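PDB 2J3X: C2 toxin component I from Clostridium botulinum, which transfers ADP-ribose from NAD to actin as the enzymatic component of the binary C2 toxin. Local coordinates for residues Tyr298-Gly303 with Arg362-Leu367; Thr404-Ile409 with Gln418-Ala423. The protein carries 2 engineered substitutions. All blocks are in the same frame, centred on the assembly; numbering follows the deposited sequence.

Interaction 1 of 2, residues Tyr298-Gly303 with Arg362-Leu367; sequences YRRVDG and RFIFRL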
# COMPACT_ATOMS: atom_id res chain seq x y z
N TYR A 298 -1.01 -1.63 10.61
CA TYR A 298 -0.36 -0.29 10.53
C TYR A 298 0.23 0.12 11.85
O TYR A 298 -0.31 -0.19 12.92
CB TYR A 298 -1.43 0.75 10.13
CG TYR A 298 -1.82 0.58 8.70
CD1 TYR A 298 -1.02 1.12 7.68
CD2 TYR A 298 -3.00 -0.18 8.37
CE1 TYR A 298 -1.37 0.96 6.31
CE2 TYR A 298 -3.38 -0.36 7.01
CZ TYR A 298 -2.54 0.20 5.99
OH TYR A 298 -2.84 0.07 4.66
N ARG A 299 1.34 0.86 11.79
CA ARG A 299 1.90 1.45 13.00
C ARG A 299 2.52 2.80 12.60
O ARG A 299 3.48 2.82 11.82
CB ARG A 299 2.97 0.55 13.53
CG ARG A 299 3.59 1.03 14.88
CD ARG A 299 4.56 -0.03 15.37
NE ARG A 299 5.44 0.53 16.42
CZ ARG A 299 5.07 0.80 17.66
NH1 ARG A 299 3.83 0.55 18.07
NH2 ARG A 299 5.96 1.32 18.51
N ARG A 300 1.94 3.88 13.14
CA ARG A 300 2.40 5.23 12.81
C ARG A 300 3.38 5.68 13.90
O ARG A 300 3.08 5.48 15.09
CB ARG A 300 1.22 6.18 12.79
CG ARG A 300 0.38 6.10 11.46
CD ARG A 300 -0.90 6.94 11.62
NE ARG A 300 -1.60 7.12 10.34
CZ ARG A 300 -1.39 8.14 9.51
NH1 ARG A 300 -0.44 9.10 9.75
NH2 ARG A 300 -2.05 8.17 8.39
N VAL A 301 4.50 6.27 13.49
CA VAL A 301 5.56 6.71 14.41
C VAL A 301 6.03 8.08 13.99
O VAL A 301 5.74 8.54 12.87
CB VAL A 301 6.74 5.75 14.48
CG1 VAL A 301 6.29 4.35 14.95
CG2 VAL A 301 7.41 5.66 13.09
N ASP A 302 6.76 8.74 14.89
CA ASP A 302 7.31 10.04 14.51
C ASP A 302 8.78 9.81 14.05
O ASP A 302 9.14 8.70 13.63
CB ASP A 302 7.18 11.01 15.69
CG ASP A 302 8.00 10.58 16.91
OD1 ASP A 302 8.87 9.67 16.83
OD2 ASP A 302 7.80 11.16 18.00
N GLY A 303 9.63 10.85 14.04
CA GLY A 303 10.97 10.68 13.45
C GLY A 303 11.98 9.89 14.27
O GLY A 303 13.02 9.50 13.74
N ARG A 362 3.95 11.21 10.94
CA ARG A 362 4.20 11.22 9.46
C ARG A 362 4.70 9.88 8.92
O ARG A 362 4.74 9.69 7.69
CB ARG A 362 5.27 12.31 9.17
CG ARG A 362 4.77 13.71 9.50
CD ARG A 362 5.95 14.68 9.46
NE ARG A 362 5.49 16.07 9.65
CZ ARG A 362 5.24 16.64 10.83
NH1 ARG A 362 5.38 15.98 11.96
NH2 ARG A 362 4.87 17.89 10.86
N PHE A 363 5.14 8.99 9.80
CA PHE A 363 5.83 7.77 9.30
C PHE A 363 4.89 6.58 9.50
O PHE A 363 4.72 6.08 10.61
CB PHE A 363 7.20 7.59 9.98
CG PHE A 363 8.12 8.78 9.77
CD1 PHE A 363 8.08 9.88 10.65
CD2 PHE A 363 8.99 8.81 8.69
CE1 PHE A 363 8.90 11.01 10.46
CE2 PHE A 363 9.85 9.95 8.46
CZ PHE A 363 9.81 11.07 9.38
N ILE A 364 4.25 6.15 8.41
CA ILE A 364 3.17 5.17 8.52
C ILE A 364 3.74 3.82 8.11
O ILE A 364 3.91 3.58 6.94
CB ILE A 364 2.03 5.52 7.56
CG1 ILE A 364 1.51 6.97 7.74
CG2 ILE A 364 0.90 4.45 7.66
CD1 ILE A 364 0.89 7.58 6.43
N PHE A 365 4.00 2.93 9.06
CA PHE A 365 4.44 1.58 8.72
C PHE A 365 3.25 0.78 8.27
O PHE A 365 2.27 0.68 9.00
CB PHE A 365 5.12 0.86 9.84
CG PHE A 365 6.57 1.28 10.01
CD1 PHE A 365 7.56 0.70 9.24
CD2 PHE A 365 6.89 2.29 10.90
CE1 PHE A 365 8.92 1.09 9.41
CE2 PHE A 365 8.25 2.68 11.06
CZ PHE A 365 9.25 2.07 10.30
N ARG A 366 3.35 0.31 7.02
CA ARG A 366 2.30 -0.54 6.42
C ARG A 366 2.95 -1.94 6.46
O ARG A 366 3.71 -2.33 5.58
CB ARG A 366 1.98 0.00 4.99
CG ARG A 366 0.92 -0.92 4.27
CD ARG A 366 0.39 -0.25 3.04
NE ARG A 366 -0.55 -1.16 2.36
CZ ARG A 366 -0.26 -1.87 1.26
NH1 ARG A 366 0.93 -1.74 0.67
NH2 ARG A 366 -1.22 -2.69 0.73
N LEU A 367 2.68 -2.68 7.53
CA LEU A 367 3.44 -3.89 7.86
C LEU A 367 2.71 -5.09 7.28
O LEU A 367 1.55 -5.29 7.58
CB LEU A 367 3.50 -4.11 9.40
CG LEU A 367 4.19 -2.92 10.09
CD1 LEU A 367 4.09 -3.07 11.59
CD2 LEU A 367 5.66 -2.85 9.62

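Interaction 2 of 2, residues Thr404-Ile409 with Gln418-Ala423; sequences TPITSI and QVVIDA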
# COMPACT_ATOMS: atom_id res chain seq x y z
N THR A 404 6.28 5.29 -0.01
CA THR A 404 5.45 6.09 -0.90
C THR A 404 5.01 7.42 -0.26
O THR A 404 4.34 7.39 0.77
CB THR A 404 4.16 5.28 -1.20
OG1 THR A 404 4.55 4.05 -1.87
CG2 THR A 404 3.32 6.09 -2.17
N PRO A 405 5.34 8.56 -0.87
CA PRO A 405 4.87 9.85 -0.25
C PRO A 405 3.37 10.05 -0.48
O PRO A 405 2.85 9.68 -1.55
CB PRO A 405 5.61 10.94 -1.07
CG PRO A 405 6.55 10.21 -1.95
CD PRO A 405 6.09 8.77 -2.11
N ILE A 406 2.69 10.68 0.48
CA ILE A 406 1.29 11.00 0.33
C ILE A 406 1.03 12.33 0.97
O ILE A 406 1.91 12.87 1.67
CB ILE A 406 0.39 9.95 1.03
CG1 ILE A 406 0.64 9.93 2.57
CG2 ILE A 406 0.60 8.53 0.43
CD1 ILE A 406 -0.49 9.27 3.37
N THR A 407 -0.18 12.84 0.79
CA THR A 407 -0.56 14.02 1.54
C THR A 407 -1.76 13.63 2.36
O THR A 407 -2.86 13.53 1.79
CB THR A 407 -0.99 15.14 0.55
OG1 THR A 407 0.07 15.42 -0.38
CG2 THR A 407 -1.39 16.40 1.30
N SER A 408 -1.60 13.48 3.69
CA SER A 408 -2.73 13.05 4.55
C SER A 408 -3.60 14.26 4.91
O SER A 408 -3.08 15.38 5.10
CB SER A 408 -2.23 12.41 5.83
OG SER A 408 -3.28 11.86 6.65
N ILE A 409 -4.91 14.03 4.99
CA ILE A 409 -5.82 15.12 5.33
C ILE A 409 -6.13 15.03 6.79
O ILE A 409 -6.68 14.01 7.24
CB ILE A 409 -7.10 15.06 4.48
CG1 ILE A 409 -6.76 15.42 3.02
CG2 ILE A 409 -8.10 16.05 5.02
CD1 ILE A 409 -6.77 14.29 2.13
N GLN A 418 3.17 12.94 4.35
CA GLN A 418 3.51 11.76 5.14
C GLN A 418 4.02 10.67 4.22
O GLN A 418 3.99 10.82 3.01
CB GLN A 418 2.28 11.23 5.90
CG GLN A 418 1.54 12.36 6.68
CD GLN A 418 0.59 11.85 7.74
OE1 GLN A 418 -0.02 10.78 7.59
NE2 GLN A 418 0.38 12.64 8.79
N VAL A 419 4.52 9.59 4.81
CA VAL A 419 5.09 8.52 3.95
C VAL A 419 4.52 7.20 4.40
O VAL A 419 4.52 6.88 5.63
CB VAL A 419 6.66 8.49 4.01
CG1 VAL A 419 7.29 9.72 3.21
CG2 VAL A 419 7.18 8.34 5.50
N VAL A 420 4.12 6.37 3.40
CA VAL A 420 3.66 5.01 3.70
C VAL A 420 4.82 4.05 3.46
O VAL A 420 5.32 3.95 2.33
CB VAL A 420 2.46 4.70 2.74
CG1 VAL A 420 1.97 3.23 2.93
CG2 VAL A 420 1.31 5.73 3.04
N ILE A 421 5.24 3.40 4.54
CA ILE A 421 6.46 2.62 4.54
C ILE A 421 6.06 1.14 4.48
O ILE A 421 5.68 0.52 5.50
CB ILE A 421 7.28 2.94 5.82
CG1 ILE A 421 7.63 4.46 5.86
CG2 ILE A 421 8.59 2.07 5.83
CD1 ILE A 421 8.26 4.86 7.22
N ASP A 422 6.17 0.53 3.30
CA ASP A 422 5.84 -0.88 3.15
C ASP A 422 7.00 -1.70 3.70
O ASP A 422 8.15 -1.53 3.28
CB ASP A 422 5.71 -1.23 1.63
CG ASP A 422 4.38 -0.80 1.05
OD1 ASP A 422 3.37 -0.88 1.78
OD2 ASP A 422 4.33 -0.45 -0.15
N ALA A 423 6.70 -2.63 4.59
CA ALA A 423 7.74 -3.47 5.15
C ALA A 423 7.23 -4.89 5.33
O ALA A 423 6.04 -5.12 5.56
CB ALA A 423 8.24 -2.94 6.46
O HOH W 1 4.83 2.26 0.09

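Interaction 1 of 2, residues Tyr298-Gly303 with Arg362-Leu367
R299 and F365 form a hydrogen-bonded antiparallel pair: R299 N gives its hydrogen to F365 O at 2.9 Å, in the carbonyl plane and on a lone pair, and F365 N returns one to R299 O at 2.8 Å from above the plane of that carbonyl. V301 and F363 form the next such pair; V301 N to F363 O is 2.9 Å, whereas F363 N to V301 O is longer at 3.2 Å. Beside these bonds Y298 CA-H points at F365 O and R300 CA-H at F363 O, while Y298 and R300 themselves face R366 and I364 in non-hydrogen-bonded pairs. On the face of Y298, R300, I364 and R366, Y298 CE1 runs alongside R366 CB and CG. A weak bond of 3.5 Å joins R366 NE to Y298 OH, which meets the guanidinium at its edge. Both groups also bind D220, and R366 forms a salt bridge with D422. I364 CG1 rests on one face of the R300 guanidinium, 3.5 Å from its plane. Hydrogen bonds from R300 NE to S353 O and NH2 to T354 OG1 hold that group. On the other face V301 CG2 wedges against F363 CB and the F365 ring at CE2, both at 3.7 Å, while the F363 ring reaches past D302 O to G303 CA. R299 shares this face, but its extended chain leads outward to S348 O and a glycerol. The Y298-R299 pair, beside the S348-S350 stretch, is consistent with the aromatic-Arg and Ser-Thr-Ser motifs of R-S-E class ADP-ribosyltransferases.

Interaction 2 of 2, residues Thr404-Ile409 with Gln418-Ala423
Four backbone bonds join the strands: T404 N to V420 O at 2.9 Å and V420 N to T404 O at 2.8 Å, both nearly straight, and a second such couple between I406 and Q418, with I406 N 2.8 Å from Q418 O. Between these hydrogen-bonded pairs P405 stands against V419, V419 CA-H pointing at T404 O and P405 CA-H at Q418 O. On the face of T404, I406, Q418 and V420, I406 CG2 meets V420 CG2 at 3.9 Å, the side chains crossing at about a right angle. I406 CG1 lies between the backbone N and the carbonyl carbon (chi1 63°), which sets it over Q418 O at 3.5 Å. Farther along, the extended Q418 side chain brings OE1 to within 3.3 Å of S408 CB. The amide is held at both ends, OE1 by R300 and NE2 by S359 O, while S408 OG bonds to F62 O. A water 2.7 Å from T404 OG1 donates to V420 O and, weakly, to D422 OD2; V420 O thus receives both this water and T404 N. D422 in turn is paired with R366 and R402. F62 and helix 47-59 pack over I406, whereas V419 on the opposite face touches F363 and I403. Segments 404-409 and 418-423 run at 140° to each other, a twisted part of the antiparallel beta hairpin 397-411/414-426 in the sheet of the C-terminal ADP-ribosyltransferase-type fold.

In the fold
Following the chain, strand 295-301 comes first, and interaction 1 closes a loop of 58 residues, including helix 326-336, when strand 363-369 returns beside it. Interaction 2 comes later and closes a much shorter loop, the end of a hairpin; the two follow in series, neither nesting nor crossing. They merge in one sheet, where 363-369 and 414-426 are parallel neighbours, giving the order 295-301, 363-369, 414-426, 397-411. I364 O and I421 N, 2.7 Å apart in a probable hydrogen bond, join the inner strands. R300 NH1 reaches over strand 363-369 to Q418 OE1, linking the edge strand to the hairpin.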